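Local coordinates for putative nisin-resistance protein (Streptococcus agalactiae 515, PDB 4Y68), which probably cleaves the lantibiotic nisin as a membrane-attached lipoprotein peptidase of family S41, and so confers resistance to it, at residues A[259-262]-A[266-269]; A[38-43]-A[57-62]. All blocks are in the same frame, centred on the assembly; numbering follows the deposited sequence.

Contact 1: residues A[259-262]-A[266-269]; sequences TFML and ARLA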
# COMPACT_ATOMS: atom_id res chain seq x y z
N THR A 259 2.06 -0.52 11.00
CA THR A 259 3.07 -1.54 11.16
C THR A 259 3.86 -1.29 12.42
O THR A 259 4.32 -0.17 12.66
CB THR A 259 4.01 -1.60 9.93
OG1 THR A 259 3.25 -1.97 8.77
CG2 THR A 259 5.12 -2.63 10.14
N PHE A 260 4.01 -2.33 13.24
CA PHE A 260 4.62 -2.23 14.56
C PHE A 260 5.90 -3.06 14.61
O PHE A 260 5.88 -4.26 14.33
CB PHE A 260 3.63 -2.67 15.64
CG PHE A 260 2.36 -1.86 15.65
CD1 PHE A 260 2.25 -0.71 16.42
CD2 PHE A 260 1.28 -2.23 14.84
CE1 PHE A 260 1.09 0.05 16.40
CE2 PHE A 260 0.11 -1.48 14.82
CZ PHE A 260 0.02 -0.34 15.59
N MET A 261 7.02 -2.39 14.90
CA MET A 261 8.31 -3.07 14.97
C MET A 261 8.43 -3.79 16.30
O MET A 261 8.37 -3.15 17.35
CB MET A 261 9.48 -2.10 14.80
CG MET A 261 9.31 -1.13 13.64
SD MET A 261 9.07 -1.91 12.03
CE MET A 261 8.34 -0.56 11.11
N LEU A 262 8.59 -5.10 16.24
CA LEU A 262 8.64 -5.90 17.46
C LEU A 262 10.07 -6.00 17.99
O LEU A 262 11.02 -5.60 17.33
CB LEU A 262 8.05 -7.28 17.19
CG LEU A 262 6.64 -7.18 16.62
CD1 LEU A 262 6.12 -8.56 16.24
CD2 LEU A 262 5.72 -6.50 17.64
N ALA A 266 11.14 -8.31 14.04
CA ALA A 266 9.96 -8.77 13.33
C ALA A 266 8.96 -7.61 13.25
O ALA A 266 9.01 -6.69 14.06
CB ALA A 266 9.36 -9.98 14.01
N ARG A 267 8.07 -7.65 12.26
CA ARG A 267 7.04 -6.62 12.09
C ARG A 267 5.62 -7.17 12.17
O ARG A 267 5.29 -8.14 11.50
CB ARG A 267 7.18 -5.93 10.73
CG ARG A 267 8.48 -5.27 10.48
CD ARG A 267 8.33 -4.38 9.24
NE ARG A 267 9.56 -3.65 8.94
CZ ARG A 267 9.81 -3.07 7.77
NH1 ARG A 267 8.91 -3.15 6.78
NH2 ARG A 267 10.96 -2.42 7.58
N LEU A 268 4.78 -6.52 12.96
CA LEU A 268 3.35 -6.77 12.93
C LEU A 268 2.70 -5.75 12.00
O LEU A 268 2.65 -4.57 12.31
CB LEU A 268 2.75 -6.68 14.34
CG LEU A 268 1.21 -6.61 14.45
CD1 LEU A 268 0.53 -7.89 14.00
CD2 LEU A 268 0.75 -6.25 15.87
N ALA A 269 2.22 -6.23 10.85
CA ALA A 269 1.39 -5.45 9.94
C ALA A 269 -0.08 -5.62 10.32
O ALA A 269 -0.66 -6.67 10.07
CB ALA A 269 1.62 -5.87 8.51
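Met261 lays its thioether alongside the aliphatic chain of Arg267, the two side chains running the same way from one face of a two-stranded antiparallel hairpin. A bend at chi2 (-58°) folds the methionine back over its neighbour, bringing SD within 3.6 Å of Arg267 NE and setting the CE methyl over one face of the guanidinium group. Thr259 joins them on this face: its CG2 comes obliquely to 3.8 Å from Arg267 CD, so the arginine stem is touched by Met261 and Thr259 alike. Phe260 and Leu268 occupy the other face as a hydrogen-bonded pair. Their amides and carbonyls bond reciprocally, Phe260 N to Leu268 O at 2.8 Å and Leu268 N to Phe260 O at 2.9 Å. Their side chains lie side by side, CD2 of Phe260 being 4.2 Å from CD2 of Leu268. Beyond the last strand pair, Leu262 N donates to Ala266 O at 2.7 Å, which closes the turn end of the hairpin, while Leu262 CD1 reaches across to the CB atoms of Ala266 and Leu268. Strand 267-276 also bonds through Arg267 and Ala269 to strand 92-94. The face of Phe260 and Leu268 turns toward helix 32-46, where both meet Arg42, and Leu268 also touches Val83 of helix 72-87.

Contact 2: residues A[38-43]-A[57-62]; sequences VILDRV and IIRQRS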
# COMPACT_ATOMS: atom_id res chain seq x y z
N VAL A 38 2.33 -9.13 23.82
CA VAL A 38 2.50 -7.80 23.24
C VAL A 38 1.78 -7.71 21.91
O VAL A 38 1.15 -6.71 21.61
CB VAL A 38 4.00 -7.45 23.04
CG1 VAL A 38 4.15 -6.35 21.98
CG2 VAL A 38 4.62 -7.03 24.36
N ILE A 39 1.87 -8.76 21.10
CA ILE A 39 1.19 -8.75 19.81
C ILE A 39 -0.33 -8.79 19.98
O ILE A 39 -1.06 -8.10 19.27
CB ILE A 39 1.63 -9.92 18.92
CG1 ILE A 39 3.14 -9.83 18.64
CG2 ILE A 39 0.79 -9.95 17.62
CD1 ILE A 39 3.76 -11.13 18.08
N LEU A 40 -0.81 -9.56 20.95
CA LEU A 40 -2.24 -9.65 21.20
C LEU A 40 -2.80 -8.30 21.67
O LEU A 40 -3.87 -7.88 21.22
CB LEU A 40 -2.54 -10.77 22.22
CG LEU A 40 -2.20 -12.20 21.73
CD1 LEU A 40 -2.42 -13.23 22.83
CD2 LEU A 40 -3.02 -12.59 20.47
N ASP A 41 -2.07 -7.61 22.55
CA ASP A 41 -2.49 -6.27 22.98
C ASP A 41 -2.66 -5.31 21.79
O ASP A 41 -3.67 -4.61 21.69
CB ASP A 41 -1.47 -5.68 23.97
CG ASP A 41 -1.53 -6.35 25.35
OD1 ASP A 41 -2.58 -6.89 25.74
OD2 ASP A 41 -0.51 -6.31 26.06
N ARG A 42 -1.68 -5.27 20.88
CA ARG A 42 -1.75 -4.39 19.71
C ARG A 42 -2.92 -4.73 18.83
O ARG A 42 -3.64 -3.85 18.38
CB ARG A 42 -0.48 -4.48 18.86
CG ARG A 42 0.68 -3.76 19.42
CD ARG A 42 0.56 -2.25 19.26
NE ARG A 42 1.78 -1.64 19.78
CZ ARG A 42 1.86 -0.41 20.28
NH1 ARG A 42 0.78 0.36 20.32
NH2 ARG A 42 3.02 0.03 20.74
N VAL A 43 -3.07 -6.03 18.58
CA VAL A 43 -4.16 -6.49 17.74
C VAL A 43 -5.48 -6.05 18.33
O VAL A 43 -6.32 -5.47 17.63
CB VAL A 43 -4.12 -8.01 17.57
CG1 VAL A 43 -5.40 -8.50 16.89
CG2 VAL A 43 -2.89 -8.40 16.77
N ILE A 57 -11.48 -16.05 23.35
CA ILE A 57 -11.67 -17.46 22.91
C ILE A 57 -10.53 -17.72 22.00
O ILE A 57 -9.66 -18.52 22.34
CB ILE A 57 -12.99 -17.80 22.13
CG1 ILE A 57 -14.24 -17.76 23.03
CG2 ILE A 57 -12.89 -19.19 21.48
CD1 ILE A 57 -15.54 -17.88 22.24
N ILE A 58 -10.53 -17.05 20.84
CA ILE A 58 -9.34 -17.11 19.99
C ILE A 58 -8.17 -16.53 20.77
O ILE A 58 -7.11 -17.15 20.86
CB ILE A 58 -9.52 -16.35 18.67
CG1 ILE A 58 -10.43 -17.14 17.73
CG2 ILE A 58 -8.17 -16.16 17.99
CD1 ILE A 58 -10.89 -16.33 16.49
N ARG A 59 -8.39 -15.37 21.39
CA ARG A 59 -7.33 -14.74 22.16
C ARG A 59 -6.98 -15.57 23.40
O ARG A 59 -5.80 -15.79 23.70
CB ARG A 59 -7.72 -13.32 22.58
CG ARG A 59 -6.83 -12.80 23.70
CD ARG A 59 -6.93 -11.30 23.95
NE ARG A 59 -5.68 -10.80 24.55
CZ ARG A 59 -5.41 -9.51 24.75
NH1 ARG A 59 -6.30 -8.58 24.44
NH2 ARG A 59 -4.25 -9.15 25.27
N GLN A 60 -8.00 -16.03 24.12
CA GLN A 60 -7.78 -16.88 25.29
C GLN A 60 -7.03 -18.14 24.89
O GLN A 60 -6.06 -18.52 25.54
CB GLN A 60 -9.12 -17.23 25.97
CG GLN A 60 -9.04 -18.35 27.01
CD GLN A 60 -9.26 -19.75 26.41
OE1 GLN A 60 -9.86 -19.92 25.33
NE2 GLN A 60 -8.76 -20.77 27.10
N ARG A 61 -7.45 -18.77 23.80
CA ARG A 61 -6.79 -19.98 23.34
C ARG A 61 -5.32 -19.70 23.01
O ARG A 61 -4.44 -20.53 23.21
CB ARG A 61 -7.49 -20.57 22.12
CG ARG A 61 -6.79 -21.81 21.59
CD ARG A 61 -7.65 -22.60 20.61
NE ARG A 61 -7.99 -21.83 19.42
CZ ARG A 61 -9.22 -21.41 19.14
NH1 ARG A 61 -10.23 -21.69 19.94
NH2 ARG A 61 -9.43 -20.71 18.04
N SER A 62 -5.08 -18.50 22.48
CA SER A 62 -3.73 -18.12 22.10
C SER A 62 -2.85 -17.90 23.34
O SER A 62 -1.71 -18.36 23.41
CB SER A 62 -3.80 -16.86 21.24
OG SER A 62 -2.51 -16.43 20.90
O HOH W 1 -5.75 -5.94 25.21
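Two antiparallel helices of the N-terminal helical region, 32-46 and 55-66, face each other here as a helical hairpin, bridged by the side chains of Arg59 and Leu40. The short segments run nearly antiparallel with axes 11.3 Å apart, a gap too wide for backbones to touch and crossed by Arg59 from one helix and Leu40 from the other. With CG anti to its backbone N and the chain extended from CG to NE, this arginine spans the gap and delivers its guanidinium group to the flank of helix 32-46. There NH2 of Arg59 donates to OD1 of Asp41 at 2.8 Å in a salt bridge. The acceptor lies close to the guanidinium plane, but the donor approaches from above the carboxylate, 35° out of its plane. The two flat groups are turned 64° apart. The bond is bent, with an N-H...O angle of 143°. A water accepts from Arg59 NH1 at 2.8 Å and reaches Asp41 OD1 weakly, giving the pair a second, indirect connection. Over one guanidinium face lies Leu40, whose CB is 3.9 Å from Arg59 NH2. Farther out, the same leucine sends CD1 to within 3.7 Å of Ser62 OG, and its side chain also packs on Ala82 of helix 72-87 as well as on Glu63 and Leu66. Glu44 forms a salt bridge with Arg59 NH1, and Glu63 one with NE. With three carboxylates distributed over its three nitrogens, the guanidinium group is probably held firmly in rotation, and its single positive charge probably offsets the three carboxylates in part. The interface thus combines an apolar side at Leu40 with an ionic network at its more exposed margin.

From the N terminus, contact 2 comes first: helix 32-46 turns back through the connection to helix 55-66, and the pairing of 38-43 with 57-62 closes that loop. Contact 1 closes much later, across the three-residue turn between 262 and 266, so the two follow in series and neither nest nor cross. In space their centres are about 15 Å apart and they meet through helix 32-46. The flank of this helix facing away from Arg59 packs on the hairpin, where Ile39, beside Arg42, touches Leu262 and Leu268. The helix thereby ties the N-terminal helices to the tip of the hairpin 256-276, which belongs to the family S41 region.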